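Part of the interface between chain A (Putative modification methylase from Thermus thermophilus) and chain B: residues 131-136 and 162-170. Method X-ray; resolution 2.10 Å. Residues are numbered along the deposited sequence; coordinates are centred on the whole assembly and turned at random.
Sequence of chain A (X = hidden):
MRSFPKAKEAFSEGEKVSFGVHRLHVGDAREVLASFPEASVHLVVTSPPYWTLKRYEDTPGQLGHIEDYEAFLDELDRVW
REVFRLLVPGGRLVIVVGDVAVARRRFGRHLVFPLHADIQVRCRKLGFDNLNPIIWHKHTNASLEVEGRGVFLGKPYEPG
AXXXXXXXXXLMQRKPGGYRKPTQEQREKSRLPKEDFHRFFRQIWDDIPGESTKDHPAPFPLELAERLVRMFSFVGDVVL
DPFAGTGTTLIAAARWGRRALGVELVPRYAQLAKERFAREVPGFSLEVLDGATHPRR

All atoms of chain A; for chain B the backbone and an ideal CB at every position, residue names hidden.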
# COMPACT_ATOMS: atom_id res chain seq x y z
N LEU A 131 0.71 9.56 6.95
CA LEU A 131 -0.24 9.03 7.92
C LEU A 131 -0.83 7.75 7.33
O LEU A 131 -0.55 7.42 6.18
CB LEU A 131 -1.34 10.06 8.21
CG LEU A 131 -0.88 11.38 8.85
CD1 LEU A 131 -2.09 12.20 9.27
CD2 LEU A 131 -0.02 11.10 10.07
N ASN A 132 -1.64 7.03 8.10
CA ASN A 132 -2.22 5.79 7.57
C ASN A 132 -3.21 6.11 6.47
O ASN A 132 -4.06 6.99 6.62
CB ASN A 132 -2.95 5.00 8.66
CG ASN A 132 -2.01 4.17 9.50
OD1 ASN A 132 -1.20 3.40 8.98
ND2 ASN A 132 -2.13 4.30 10.82
N PRO A 133 -3.12 5.40 5.34
CA PRO A 133 -4.05 5.63 4.24
C PRO A 133 -5.35 4.88 4.52
O PRO A 133 -5.37 3.95 5.32
CB PRO A 133 -3.30 5.04 3.06
CG PRO A 133 -2.67 3.83 3.68
CD PRO A 133 -2.14 4.36 5.00
N ILE A 134 -6.43 5.30 3.89
CA ILE A 134 -7.69 4.60 4.06
C ILE A 134 -7.81 3.77 2.79
O ILE A 134 -7.47 4.25 1.70
CB ILE A 134 -8.89 5.56 4.14
CG1 ILE A 134 -8.78 6.43 5.40
CG2 ILE A 134 -10.19 4.75 4.23
CD1 ILE A 134 -9.87 7.49 5.53
N ILE A 135 -8.25 2.53 2.92
CA ILE A 135 -8.40 1.66 1.77
C ILE A 135 -9.81 1.78 1.22
O ILE A 135 -10.80 1.56 1.95
CB ILE A 135 -8.17 0.17 2.14
CG1 ILE A 135 -6.77 -0.02 2.74
CG2 ILE A 135 -8.38 -0.69 0.90
CD1 ILE A 135 -5.62 0.47 1.87
N TRP A 136 -9.93 2.12 -0.05
CA TRP A 136 -11.25 2.22 -0.65
C TRP A 136 -11.53 0.91 -1.37
O TRP A 136 -10.99 0.65 -2.44
CB TRP A 136 -11.32 3.38 -1.65
CG TRP A 136 -12.66 3.49 -2.34
CD1 TRP A 136 -13.87 3.02 -1.89
CD2 TRP A 136 -12.93 4.12 -3.60
NE1 TRP A 136 -14.86 3.31 -2.79
CE2 TRP A 136 -14.32 3.99 -3.85
CE3 TRP A 136 -12.13 4.79 -4.55
CZ2 TRP A 136 -14.93 4.49 -5.01
CZ3 TRP A 136 -12.74 5.29 -5.71
CH2 TRP A 136 -14.12 5.14 -5.92
N UNK B 162 -7.39 10.76 14.38
CA UNK B 162 -6.45 9.78 13.85
C UNK B 162 -7.16 8.46 13.64
O UNK B 162 -7.99 8.07 14.46
CB UNK B 162 -5.25 9.60 14.79
N UNK B 163 -6.86 7.79 12.53
CA UNK B 163 -7.47 6.50 12.25
C UNK B 163 -6.51 5.39 12.69
O UNK B 163 -5.37 5.31 12.22
CB UNK B 163 -7.82 6.37 10.77
N UNK B 164 -6.99 4.54 13.59
CA UNK B 164 -6.18 3.46 14.12
C UNK B 164 -5.86 2.38 13.09
O UNK B 164 -6.70 1.98 12.30
CB UNK B 164 -6.89 2.83 15.32
N UNK B 165 -4.62 1.90 13.12
CA UNK B 165 -4.19 0.87 12.19
C UNK B 165 -4.96 -0.44 12.29
O UNK B 165 -4.98 -1.08 13.33
CB UNK B 165 -2.70 0.59 12.41
N UNK B 166 -5.57 -0.85 11.18
CA UNK B 166 -6.31 -2.10 11.16
C UNK B 166 -5.72 -3.08 10.15
O UNK B 166 -6.17 -4.21 10.07
CB UNK B 166 -7.78 -1.84 10.84
N UNK B 167 -4.72 -2.65 9.39
CA UNK B 167 -4.18 -3.51 8.35
C UNK B 167 -2.67 -3.66 8.24
O UNK B 167 -1.89 -2.92 8.84
CB UNK B 167 -4.69 -3.00 7.00
N UNK B 168 -2.29 -4.65 7.43
CA UNK B 168 -0.91 -4.92 7.09
C UNK B 168 -0.96 -5.23 5.60
O UNK B 168 -2.02 -5.58 5.07
CB UNK B 168 -0.30 -6.06 7.92
N UNK B 169 0.16 -5.09 4.92
CA UNK B 169 0.21 -5.29 3.48
C UNK B 169 0.93 -6.57 3.09
O UNK B 169 2.01 -6.86 3.60
CB UNK B 169 0.89 -4.09 2.81
N UNK B 170 0.34 -7.35 2.20
CA UNK B 170 1.00 -8.56 1.76
C UNK B 170 1.49 -8.25 0.36
O UNK B 170 0.74 -8.36 -0.60
CB UNK B 170 0.08 -9.78 1.80

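Chain A offers a strand, A:Leu131 to A:Trp136, with the amide of A:Asn132 and the side chains of A:Ile134 and A:Ile135 available to chain B. The touching parts run 71° apart, so they do not pair edge to edge.

Position 162 has its CA-to-CB bond sideways, and the ideal CB has no atom of the chain A stretch within 5.5 Å. Many residues would fit. It is B:Ile162, which makes no contact here.

Position 163 points toward chain A. Its ideal CB lies 5.5 Å from A:Ile134 CG1 and 5.5 Å from A:Asn132 CB, which leaves room for several more carbons. The ethyl arm of A:Ile134 extends this way, so Leu, Ile or Met would suit. The residue is B:Ile163, chi1 m and chi2 t. B:Ile163 CD1 lies 3.4 Å from A:Ile134 CD1, a close apolar contact of tip against tip.

Position 164 points away from chain A. A polar or charged residue would do, and it is B:Lys164, with no contact here.

Position 165 is sideways, yet its ideal CB is 4.1 Å from A:Asn132 ND2. That nitrogen is a donor, so a short side chain with an acceptor, such as Ser, Thr or Asp, would suit. The residue is B:Thr165, chi1 m. A:Asn132 ND2 donates to B:Thr165 OG1 at 2.9 Å; the N-H...O angle of 127° makes the bond weak.

Position 166 is out of reach, with phi/psi of -119/-5, and this stretch of chain A sets no demand. It is B:Glu166, whose carboxylate is hydrogen-bonded elsewhere in the structure.

Position 167 points toward chain A, but no atom of the chain A stretch lies within 5.5 Å of its ideal CB. Only a side chain of some length can reach A:Ile135; Ile, Leu or Met would serve. It is B:Ile167, chi1 p and chi2 t. B:Ile167 CD1 packs 3.8 Å from A:Ile135 CG1.

Position 168 is out of reach and little restricted by this stretch of chain A. It is B:Glu168.

Position 169 starts sideways, and no atom of the chain A stretch lies within 5.5 Å of its ideal CB. A long residue could still reach A:Pro133; Tyr, Arg or Lys are candidates, and a polar end could meet A:Asn132 OD1 through a water. It is B:Tyr169, chi1 m. Its end comes nearer: B:Tyr169 OH lies 3.3 Å from A:Pro133 CG. Water 1 donates to A:Asn132 OD1 at 2.7 Å and is hydrogen-bonded to B:Tyr169 OH at 3.0 Å, bridging the chains.

Position 170 is out of reach. It is B:Ile170, with no contact here.

Chain B, residues 162-170: IIKTEIEYI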
# COMPACT_ATOMS: atom_id res chain seq x y z
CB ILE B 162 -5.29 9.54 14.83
CG1 ILE B 162 -4.37 10.76 14.87
CG2 ILE B 162 -4.49 8.31 14.41
CD1 ILE B 162 -3.28 10.68 15.93
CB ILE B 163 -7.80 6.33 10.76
CG1 ILE B 163 -8.92 7.31 10.37
CG2 ILE B 163 -8.26 4.90 10.49
CD1 ILE B 163 -9.23 7.34 8.89
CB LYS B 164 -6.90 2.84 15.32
CG LYS B 164 -6.07 1.84 16.10
CD LYS B 164 -6.85 1.35 17.34
CE LYS B 164 -8.20 0.73 16.95
NZ LYS B 164 -9.05 0.41 18.13
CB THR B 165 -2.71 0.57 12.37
OG1 THR B 165 -1.97 1.79 12.28
CG2 THR B 165 -2.23 -0.38 11.30
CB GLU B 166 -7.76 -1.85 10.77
CG GLU B 166 -8.52 -0.94 11.69
CD GLU B 166 -9.83 -0.50 11.09
OE1 GLU B 166 -10.46 -1.32 10.39
OE2 GLU B 166 -10.24 0.65 11.33
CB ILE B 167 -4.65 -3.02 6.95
CG1 ILE B 167 -3.98 -1.66 6.65
CG2 ILE B 167 -6.19 -2.87 6.92
CD1 ILE B 167 -4.16 -1.15 5.23
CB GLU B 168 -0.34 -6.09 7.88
CG GLU B 168 0.11 -5.67 9.26
CD GLU B 168 0.94 -6.72 9.94
OE1 GLU B 168 1.74 -7.37 9.24
OE2 GLU B 168 0.80 -6.87 11.17
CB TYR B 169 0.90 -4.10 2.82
CG TYR B 169 0.33 -2.75 3.21
CD1 TYR B 169 -0.64 -2.13 2.43
CD2 TYR B 169 0.74 -2.12 4.38
CE1 TYR B 169 -1.20 -0.89 2.82
CE2 TYR B 169 0.20 -0.89 4.77
CZ TYR B 169 -0.77 -0.29 3.98
OH TYR B 169 -1.30 0.92 4.38
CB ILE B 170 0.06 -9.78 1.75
CG1 ILE B 170 -0.45 -10.03 3.17
CG2 ILE B 170 0.81 -11.02 1.25
CD1 ILE B 170 -1.45 -11.18 3.28
O HOH W 1 -1.36 1.23 7.37
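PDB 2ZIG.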